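Local atomic coordinates of bifunctional GH43-CE protein (PDB entry 6MLY), a protein that probably hydrolyses xylan-derived chains as a family 43 glycoside hydrolase and carries a second, carbohydrate esterase domain in the same polypeptide. Residues F244-G253 and F263-G271; P377-S388 and Q440-R451. All coordinates share one frame; numbering follows the deposited sequence.

Contact 1: residues F244-G253 and F263-G271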
loop_
_atom_site.group_PDB
_atom_site.type_symbol
_atom_site.label_atom_id
_atom_site.label_comp_id
_atom_site.label_asym_id
_atom_site.label_seq_id
_atom_site.Cartn_x
_atom_site.Cartn_y
_atom_site.Cartn_z
ATOM N N PHE A 244 29.991 13.477 -2.457
ATOM C CA PHE A 244 29.094 12.613 -1.673
ATOM C C PHE A 244 28.680 11.387 -2.500
ATOM O O PHE A 244 28.382 11.496 -3.691
ATOM C CB PHE A 244 27.884 13.411 -1.175
ATOM C CG PHE A 244 27.152 12.826 0.010
ATOM C CD1 PHE A 244 27.837 12.251 1.073
ATOM C CD2 PHE A 244 25.769 12.884 0.081
ATOM C CE1 PHE A 244 27.157 11.722 2.160
ATOM C CE2 PHE A 244 25.088 12.361 1.172
ATOM C CZ PHE A 244 25.783 11.785 2.211
ATOM N N GLN A 245 28.661 10.223 -1.838
ATOM C CA GLN A 245 28.359 8.947 -2.475
ATOM C C GLN A 245 27.823 7.973 -1.416
ATOM O O GLN A 245 28.505 7.028 -1.015
ATOM C CB GLN A 245 29.615 8.428 -3.175
ATOM C CG GLN A 245 29.375 7.189 -4.024
ATOM C CD GLN A 245 30.490 6.970 -5.017
ATOM O OE1 GLN A 245 30.686 7.755 -5.943
ATOM N NE2 GLN A 245 31.228 5.888 -4.832
ATOM N N ASP A 246 26.577 8.214 -0.995
ATOM C CA ASP A 246 25.990 7.596 0.186
ATOM C C ASP A 246 24.504 7.355 -0.090
ATOM O O ASP A 246 23.712 8.294 -0.055
ATOM C CB ASP A 246 26.236 8.490 1.408
ATOM C CG ASP A 246 25.511 8.097 2.686
ATOM O OD1 ASP A 246 25.122 6.921 2.803
ATOM O OD2 ASP A 246 25.352 8.979 3.562
ATOM N N ARG A 247 24.165 6.094 -0.397
ATOM C CA ARG A 247 22.787 5.618 -0.627
ATOM C C ARG A 247 22.152 6.343 -1.829
ATOM O O ARG A 247 20.923 6.497 -1.882
ATOM C CB ARG A 247 21.952 5.778 0.650
ATOM C CG ARG A 247 22.327 4.809 1.761
ATOM C CD ARG A 247 21.642 5.150 3.071
ATOM N NE ARG A 247 22.291 6.253 3.764
ATOM C CZ ARG A 247 21.900 6.736 4.937
ATOM N NH1 ARG A 247 20.849 6.218 5.550
ATOM N NH2 ARG A 247 22.557 7.737 5.494
ATOM N N GLY A 248 22.984 6.763 -2.797
ATOM C CA GLY A 248 22.541 7.475 -4.010
ATOM C C GLY A 248 21.747 8.747 -3.709
ATOM O O GLY A 248 20.950 9.212 -4.561
ATOM N N ILE A 249 21.983 9.321 -2.512
ATOM C CA ILE A 249 21.366 10.578 -2.061
ATOM C C ILE A 249 22.063 11.734 -2.794
ATOM O O ILE A 249 23.080 12.240 -2.327
ATOM C CB ILE A 249 21.473 10.749 -0.528
ATOM C CG1 ILE A 249 20.830 9.588 0.235
ATOM C CG2 ILE A 249 20.900 12.095 -0.090
ATOM C CD1 ILE A 249 21.291 9.472 1.671
ATOM N N ALA A 250 21.495 12.143 -3.931
ATOM C CA ALA A 250 22.151 13.046 -4.856
ATOM C C ALA A 250 21.178 14.125 -5.337
ATOM O O ALA A 250 19.967 14.043 -5.095
ATOM C CB ALA A 250 22.708 12.263 -6.018
ATOM N N GLN A 251 21.754 15.133 -6.006
ATOM C CA GLN A 251 21.064 16.246 -6.653
ATOM C C GLN A 251 20.602 17.263 -5.606
ATOM O O GLN A 251 19.847 16.930 -4.694
ATOM C CB GLN A 251 19.877 15.776 -7.491
ATOM C CG GLN A 251 19.068 16.925 -8.068
ATOM C CD GLN A 251 18.164 16.484 -9.191
ATOM O OE1 GLN A 251 17.959 15.295 -9.427
ATOM N NE2 GLN A 251 17.607 17.452 -9.899
ATOM N N GLY A 252 21.041 18.512 -5.801
ATOM C CA GLY A 252 20.748 19.641 -4.934
ATOM C C GLY A 252 21.814 20.718 -5.054
ATOM O O GLY A 252 22.517 20.802 -6.065
ATOM N N GLY A 253 21.927 21.536 -4.005
ATOM C CA GLY A 253 22.908 22.606 -3.918
ATOM C C GLY A 253 23.209 22.962 -2.471
ATOM O O GLY A 253 22.837 22.208 -1.560
ATOM N N PHE A 263 25.043 23.433 4.779
ATOM C CA PHE A 263 24.285 22.224 4.533
ATOM C C PHE A 263 24.169 22.009 3.021
ATOM O O PHE A 263 24.201 22.966 2.251
ATOM C CB PHE A 263 22.898 22.332 5.173
ATOM C CG PHE A 263 22.901 22.320 6.680
ATOM C CD1 PHE A 263 23.015 23.498 7.401
ATOM C CD2 PHE A 263 22.791 21.126 7.379
ATOM C CE1 PHE A 263 23.020 23.482 8.788
ATOM C CE2 PHE A 263 22.795 21.113 8.766
ATOM C CZ PHE A 263 22.911 22.290 9.468
ATOM N N ALA A 264 24.044 20.743 2.616
ATOM C CA ALA A 264 23.710 20.364 1.246
ATOM C C ALA A 264 22.297 19.779 1.230
ATOM O O ALA A 264 22.064 18.748 1.852
ATOM C CB ALA A 264 24.708 19.363 0.724
ATOM N N TYR A 265 21.365 20.445 0.537
ATOM C CA TYR A 265 20.013 19.909 0.367
ATOM C C TYR A 265 20.024 18.954 -0.833
ATOM O O TYR A 265 20.439 19.342 -1.925
ATOM C CB TYR A 265 18.969 21.024 0.252
ATOM C CG TYR A 265 19.094 21.937 -0.940
ATOM C CD1 TYR A 265 18.475 21.639 -2.142
ATOM C CD2 TYR A 265 19.809 23.122 -0.855
ATOM C CE1 TYR A 265 18.578 22.483 -3.234
ATOM C CE2 TYR A 265 19.927 23.978 -1.939
ATOM C CZ TYR A 265 19.305 23.659 -3.133
ATOM O OH TYR A 265 19.412 24.506 -4.199
ATOM N N LEU A 266 19.608 17.700 -0.580
ATOM C CA LEU A 266 19.629 16.582 -1.537
ATOM C C LEU A 266 18.390 15.703 -1.314
ATOM O O LEU A 266 17.633 15.927 -0.369
ATOM C CB LEU A 266 20.898 15.751 -1.320
ATOM C CG LEU A 266 22.224 16.508 -1.307
ATOM C CD1 LEU A 266 23.313 15.668 -0.650
ATOM C CD2 LEU A 266 22.634 16.913 -2.717
ATOM N N PHE A 267 18.215 14.675 -2.156
ATOM C CA PHE A 267 17.109 13.720 -1.986
ATOM C C PHE A 267 17.533 12.296 -2.371
ATOM O O PHE A 267 18.404 12.099 -3.231
ATOM C CB PHE A 267 15.877 14.164 -2.782
ATOM C CG PHE A 267 15.986 14.049 -4.283
ATOM C CD1 PHE A 267 15.787 12.835 -4.925
ATOM C CD2 PHE A 267 16.253 15.165 -5.061
ATOM C CE1 PHE A 267 15.877 12.735 -6.306
ATOM C CE2 PHE A 267 16.342 15.063 -6.442
ATOM C CZ PHE A 267 16.154 13.852 -7.063
ATOM N N GLU A 268 16.875 11.319 -1.727
ATOM C CA GLU A 268 17.021 9.874 -1.970
ATOM C C GLU A 268 15.776 9.373 -2.711
ATOM O O GLU A 268 14.723 10.000 -2.638
ATOM C CB GLU A 268 17.164 9.133 -0.637
ATOM C CG GLU A 268 17.760 7.737 -0.748
ATOM C CD GLU A 268 17.534 6.843 0.464
ATOM O OE1 GLU A 268 16.659 7.181 1.291
ATOM O OE2 GLU A 268 18.227 5.803 0.577
ATOM N N ASP A 269 15.911 8.250 -3.424
ATOM C CA ASP A 269 14.761 7.485 -3.927
ATOM C C ASP A 269 14.400 6.419 -2.887
ATOM O O ASP A 269 14.993 5.341 -2.881
ATOM C CB ASP A 269 15.061 6.852 -5.290
ATOM C CG ASP A 269 15.400 7.865 -6.370
ATOM O OD1 ASP A 269 15.023 9.038 -6.203
ATOM O OD2 ASP A 269 16.045 7.473 -7.364
ATOM N N CYS A 270 13.427 6.732 -2.018
ATOM C CA CYS A 270 13.041 5.862 -0.888
ATOM C C CYS A 270 11.812 5.024 -1.261
ATOM O O CYS A 270 10.948 4.785 -0.419
ATOM C CB CYS A 270 12.767 6.686 0.370
ATOM S SG CYS A 270 13.209 5.850 1.922
ATOM N N GLY A 271 11.742 4.579 -2.522
ATOM C CA GLY A 271 10.703 3.649 -2.983
ATOM C C GLY A 271 9.363 4.327 -3.234
ATOM O O GLY A 271 9.292 5.351 -3.923
#
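Ala250 and Phe267 pair across an antiparallel beta hairpin that is part of the five-bladed beta-propeller domain of the family 43 glycoside hydrolase. The hairpin strands, 250-256 and 262-269, belong to a three-stranded sheet completed by strand 275-282. Pairing is irregular, and the short strand segments run at 146° to each other.

Four backbone hydrogen bonds span the hairpin, and two of them are weak. Ala250 N donates to Phe267 O at 3.2 Å. Tyr265 N donates to Gly253 O at 3.1 Å. The return bonds, from Phe267 N to Ala250 O and from Gly253 N to Tyr265 O, are the weak ones. Between these pairs the CA of Leu266 faces Gln251 O in a CA-H...O contact.

Apolar contacts gather on Leu266. Its CD1 meets CD2 of the Phe244 ring at 3.8 Å, and its CB meets CG2 of Ile249. Ile249 also sets CG1 against CG of Glu268, 3.7 Å away. A type I' turn from Asp246 to Ile249 precedes the strand, with Arg247 NE in a salt bridge to Asp246 OD1.

The aromatic rings lie over the backbone. Tyr265 CG sits between its own N and carbonyl carbon (chi1 63°), and the ring then covers Gly253, whose CA makes a CH-pi contact over the face. The Tyr265 hydroxyl bonds to Gln203 and Met35. The side chain of Gln251 is about 5 Å from that of Asp143, a residue predicted to tune the catalytic acid, and it also meets the Phe267 ring. Ala250 O lies over the centre of that ring, while Gln251 OE1 comes to its edge, 3.3 Å from Phe267 CZ.

Contact 2: residues P377-S388 and Q440-R451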
loop_
_atom_site.group_PDB
_atom_site.type_symbol
_atom_site.label_atom_id
_atom_site.label_comp_id
_atom_site.label_asym_id
_atom_site.label_seq_id
_atom_site.Cartn_x
_atom_site.Cartn_y
_atom_site.Cartn_z
ATOM N N PRO A 377 7.282 7.734 8.249
ATOM C CA PRO A 377 7.507 6.361 7.814
ATOM C C PRO A 377 6.221 5.542 7.599
ATOM O O PRO A 377 6.232 4.586 6.822
ATOM C CB PRO A 377 8.339 5.746 8.949
ATOM C CG PRO A 377 7.888 6.500 10.172
ATOM C CD PRO A 377 7.648 7.906 9.664
ATOM N N VAL A 378 5.140 5.920 8.295
ATOM C CA VAL A 378 3.796 5.338 8.118
ATOM C C VAL A 378 2.788 6.480 7.976
ATOM O O VAL A 378 3.073 7.617 8.379
ATOM C CB VAL A 378 3.395 4.424 9.291
ATOM C CG1 VAL A 378 4.353 3.254 9.451
ATOM C CG2 VAL A 378 3.258 5.199 10.597
ATOM N N CYS A 379 1.616 6.170 7.416
ATOM C CA CYS A 379 0.514 7.122 7.378
ATOM C C CYS A 379 -0.822 6.403 7.154
ATOM O O CYS A 379 -0.878 5.196 6.859
ATOM C CB CYS A 379 0.728 8.193 6.309
ATOM S SG CYS A 379 0.594 7.595 4.601
ATOM N N THR A 380 -1.896 7.179 7.324
ATOM C CA THR A 380 -3.242 6.722 7.165
ATOM C C THR A 380 -4.111 7.911 6.742
ATOM O O THR A 380 -4.189 8.896 7.462
ATOM C CB THR A 380 -3.721 6.055 8.462
ATOM O OG1 THR A 380 -2.903 4.903 8.676
ATOM C CG2 THR A 380 -5.184 5.662 8.431
ATOM N N GLY A 381 -4.739 7.793 5.567
ATOM C CA GLY A 381 -5.775 8.717 5.107
ATOM C C GLY A 381 -7.167 8.177 5.391
ATOM O O GLY A 381 -7.324 6.982 5.604
ATOM N N SER A 382 -8.169 9.067 5.396
ATOM C CA SER A 382 -9.567 8.714 5.680
ATOM C C SER A 382 -10.529 9.678 4.977
ATOM O O SER A 382 -10.156 10.808 4.634
ATOM C CB SER A 382 -9.826 8.710 7.160
ATOM O OG SER A 382 -8.977 7.786 7.816
ATOM N N VAL A 383 -11.776 9.228 4.796
ATOM C CA VAL A 383 -12.853 10.050 4.242
ATOM C C VAL A 383 -14.191 9.645 4.875
ATOM O O VAL A 383 -14.313 8.577 5.474
ATOM C CB VAL A 383 -12.918 9.937 2.707
ATOM C CG1 VAL A 383 -11.909 10.845 2.022
ATOM C CG2 VAL A 383 -12.745 8.504 2.241
ATOM N N SER A 384 -15.170 10.548 4.759
ATOM C CA SER A 384 -16.589 10.268 4.945
ATOM C C SER A 384 -17.319 10.743 3.688
ATOM O O SER A 384 -17.105 11.879 3.249
ATOM C CB SER A 384 -17.143 10.940 6.183
ATOM O OG SER A 384 -18.566 10.865 6.224
ATOM N N MET A 385 -18.164 9.874 3.123
ATOM C CA MET A 385 -18.805 10.129 1.845
ATOM C C MET A 385 -20.326 10.157 2.029
ATOM O O MET A 385 -20.827 9.962 3.129
ATOM C CB MET A 385 -18.415 9.056 0.821
ATOM C CG MET A 385 -17.996 9.633 -0.530
ATOM S SD MET A 385 -16.853 8.585 -1.468
ATOM C CE MET A 385 -15.505 8.473 -0.294
ATOM N N ASP A 386 -21.031 10.458 0.932
ATOM C CA ASP A 386 -22.489 10.413 0.840
ATOM C C ASP A 386 -22.849 10.124 -0.625
ATOM O O ASP A 386 -22.602 10.958 -1.511
ATOM C CB ASP A 386 -23.129 11.708 1.355
ATOM C CG ASP A 386 -24.613 11.589 1.673
ATOM O OD1 ASP A 386 -25.311 10.835 0.964
ATOM O OD2 ASP A 386 -25.062 12.257 2.626
ATOM N N VAL A 387 -23.455 8.951 -0.853
ATOM C CA VAL A 387 -23.508 8.304 -2.173
ATOM C C VAL A 387 -24.862 8.543 -2.862
ATOM O O VAL A 387 -25.062 8.085 -3.990
ATOM C CB VAL A 387 -23.219 6.796 -2.046
ATOM C CG1 VAL A 387 -21.970 6.535 -1.219
ATOM C CG2 VAL A 387 -24.404 6.040 -1.470
ATOM N N SER A 388 -25.776 9.257 -2.195
ATOM C CA SER A 388 -27.115 9.551 -2.717
ATOM C C SER A 388 -27.050 10.015 -4.179
ATOM O O SER A 388 -27.868 9.600 -4.994
ATOM C CB SER A 388 -27.797 10.584 -1.863
ATOM O OG SER A 388 -27.511 10.369 -0.488
ATOM N N GLN A 440 -26.252 5.267 2.883
ATOM C CA GLN A 440 -25.751 6.213 1.886
ATOM C C GLN A 440 -24.504 6.938 2.413
ATOM O O GLN A 440 -23.600 7.237 1.631
ATOM C CB GLN A 440 -26.882 7.139 1.444
ATOM C CG GLN A 440 -28.099 6.355 0.972
ATOM C CD GLN A 440 -28.837 7.041 -0.150
ATOM O OE1 GLN A 440 -28.990 8.263 -0.164
ATOM N NE2 GLN A 440 -29.313 6.246 -1.095
ATOM N N VAL A 441 -24.446 7.188 3.728
ATOM C CA VAL A 441 -23.207 7.606 4.390
ATOM C C VAL A 441 -22.299 6.377 4.537
ATOM O O VAL A 441 -22.716 5.343 5.059
ATOM C CB VAL A 441 -23.483 8.279 5.750
ATOM C CG1 VAL A 441 -22.193 8.597 6.497
ATOM C CG2 VAL A 441 -24.335 9.532 5.594
ATOM N N VAL A 442 -21.057 6.510 4.061
ATOM C CA VAL A 442 -20.054 5.452 4.100
ATOM C C VAL A 442 -18.681 6.093 4.370
ATOM O O VAL A 442 -18.435 7.250 4.006
ATOM C CB VAL A 442 -20.066 4.635 2.792
ATOM C CG1 VAL A 442 -19.685 5.485 1.591
ATOM C CG2 VAL A 442 -19.172 3.410 2.872
ATOM N N TYR A 443 -17.800 5.329 5.021
ATOM C CA TYR A 443 -16.469 5.777 5.406
ATOM C C TYR A 443 -15.431 4.893 4.706
ATOM O O TYR A 443 -15.732 3.760 4.328
ATOM C CB TYR A 443 -16.324 5.736 6.930
ATOM C CG TYR A 443 -17.254 6.651 7.689
ATOM C CD1 TYR A 443 -18.570 6.293 7.943
ATOM C CD2 TYR A 443 -16.819 7.878 8.167
ATOM C CE1 TYR A 443 -19.428 7.132 8.637
ATOM C CE2 TYR A 443 -17.662 8.725 8.869
ATOM C CZ TYR A 443 -18.971 8.351 9.106
ATOM O OH TYR A 443 -19.802 9.182 9.795
ATOM N N PHE A 444 -14.222 5.438 4.515
ATOM C CA PHE A 444 -13.085 4.708 3.937
ATOM C C PHE A 444 -11.781 5.149 4.610
ATOM O O PHE A 444 -11.674 6.268 5.107
ATOM C CB PHE A 444 -12.984 4.922 2.425
ATOM C CG PHE A 444 -14.146 4.379 1.631
ATOM C CD1 PHE A 444 -14.320 3.014 1.466
ATOM C CD2 PHE A 444 -15.067 5.232 1.048
ATOM C CE1 PHE A 444 -15.386 2.517 0.733
ATOM C CE2 PHE A 444 -16.134 4.735 0.315
ATOM C CZ PHE A 444 -16.291 3.378 0.157
ATOM N N LYS A 445 -10.801 4.239 4.593
ATOM C CA LYS A 445 -9.484 4.429 5.191
ATOM C C LYS A 445 -8.456 3.725 4.297
ATOM O O LYS A 445 -8.748 2.697 3.697
ATOM C CB LYS A 445 -9.485 3.886 6.626
ATOM C CG LYS A 445 -8.191 4.060 7.416
ATOM C CD LYS A 445 -8.386 4.081 8.933
ATOM C CE LYS A 445 -8.727 2.728 9.524
ATOM N NZ LYS A 445 -8.824 2.774 11.005
ATOM N N ALA A 446 -7.265 4.316 4.191
ATOM C CA ALA A 446 -6.160 3.747 3.432
ATOM C C ALA A 446 -4.873 3.923 4.242
ATOM O O ALA A 446 -4.493 5.046 4.532
ATOM C CB ALA A 446 -6.065 4.416 2.083
ATOM N N GLU A 447 -4.244 2.804 4.614
ATOM C CA GLU A 447 -3.015 2.789 5.408
ATOM C C GLU A 447 -1.814 2.584 4.479
ATOM O O GLU A 447 -1.950 2.012 3.397
ATOM C CB GLU A 447 -3.050 1.677 6.459
ATOM C CG GLU A 447 -4.172 1.819 7.476
ATOM C CD GLU A 447 -4.018 0.935 8.702
ATOM O OE1 GLU A 447 -3.977 -0.305 8.530
ATOM O OE2 GLU A 447 -3.920 1.491 9.822
ATOM N N CYS A 448 -0.649 3.063 4.931
ATOM C CA CYS A 448 0.620 2.964 4.207
ATOM C C CYS A 448 1.742 2.590 5.182
ATOM O O CYS A 448 1.958 3.284 6.182
ATOM C CB CYS A 448 0.996 4.286 3.541
ATOM S SG CYS A 448 -0.099 4.782 2.179
ATOM N N ASP A 449 2.444 1.492 4.880
ATOM C CA ASP A 449 3.643 1.103 5.614
ATOM C C ASP A 449 4.834 1.189 4.656
ATOM O O ASP A 449 5.000 0.332 3.781
ATOM C CB ASP A 449 3.524 -0.290 6.247
ATOM C CG ASP A 449 4.600 -0.569 7.287
ATOM O OD1 ASP A 449 5.222 0.405 7.751
ATOM O OD2 ASP A 449 4.817 -1.748 7.626
ATOM N N PHE A 450 5.624 2.256 4.821
ATOM C CA PHE A 450 6.870 2.461 4.096
ATOM C C PHE A 450 8.055 1.981 4.950
ATOM O O PHE A 450 9.154 1.831 4.431
ATOM C CB PHE A 450 7.009 3.933 3.685
ATOM C CG PHE A 450 5.868 4.461 2.844
ATOM C CD1 PHE A 450 5.719 4.070 1.519
ATOM C CD2 PHE A 450 4.937 5.344 3.373
ATOM C CE1 PHE A 450 4.671 4.551 0.744
ATOM C CE2 PHE A 450 3.891 5.824 2.596
ATOM C CZ PHE A 450 3.758 5.425 1.285
ATOM N N ARG A 451 7.816 1.716 6.244
ATOM C CA ARG A 451 8.858 1.258 7.186
ATOM C C ARG A 451 9.765 0.239 6.486
ATOM O O ARG A 451 9.316 -0.846 6.124
ATOM C CB ARG A 451 8.250 0.605 8.434
ATOM C CG ARG A 451 7.543 1.567 9.382
ATOM C CD ARG A 451 6.916 0.909 10.604
ATOM N NE ARG A 451 5.970 -0.151 10.267
ATOM C CZ ARG A 451 4.798 -0.344 10.860
ATOM N NH1 ARG A 451 4.425 0.421 11.871
ATOM N NH2 ARG A 451 3.997 -1.297 10.424
#
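Val378 and Arg451 meet at one end of an antiparallel strand pair in the concanavalin A-like beta-sandwich domain. Strands 378-386 and 441-449 are neighbours in one sheet. Their backbone hydrogen bonds run from Phe450 N to Pro377 O at one end to Val387 N to Gln440 O at the other. Val378 CG1 lies over one face of the Arg451 guanidinium, 3.9 Å from Arg451 CZ. Arg451 NE forms a salt bridge with Asp449 OD1, which also accepts from Arg451 N in an Asx turn.

Thr380 and Glu447 stand alongside each other on one side of the sheet. Thr380 OG1 is 3.5 Å from Glu447 CG, and Thr380 CG2 touches CG of Lys445 at 3.6 Å. The Glu447 carboxylate bonds to Tyr460 and Ser515. Further along, Ser384 CB meets CE2 of the Tyr443 ring at 3.5 Å.

The other side, with Cys379, Val383, Met385, Phe444 and Cys448, packs against strands 395-401 and 406-411. Met385 bends at chi3 (-59°), and its CE meets the edge of the Phe444 ring, as does Val383 CG2. Cys379 SG rests on Cys448 CB. Cys379 O accepts two hydrogen bonds, from Cys448 N on one side of the carbonyl plane and from Thr380 OG1 on the other.

Both segments of contact 1 come earlier in the chain than either segment of contact 2. Contact 1 is a local hairpin of the family 43 hydrolase domain. Contact 2 joins strands separated by about fifty residues, in the middle of a seven-stranded sheet of the concanavalin A-like part. The two share no sheet. Their centres are 32 Å apart, but their nearest atoms come to about 6 Å without touching. The end of 263-271, at Cys270 and Gly271, approaches Phe450 of segment 440-451 where the two domains meet. The predicted glycosidase site lies near contact 1, while contact 2 lies away from it and from the sodium site. The esterase-type domain follows both in the chain.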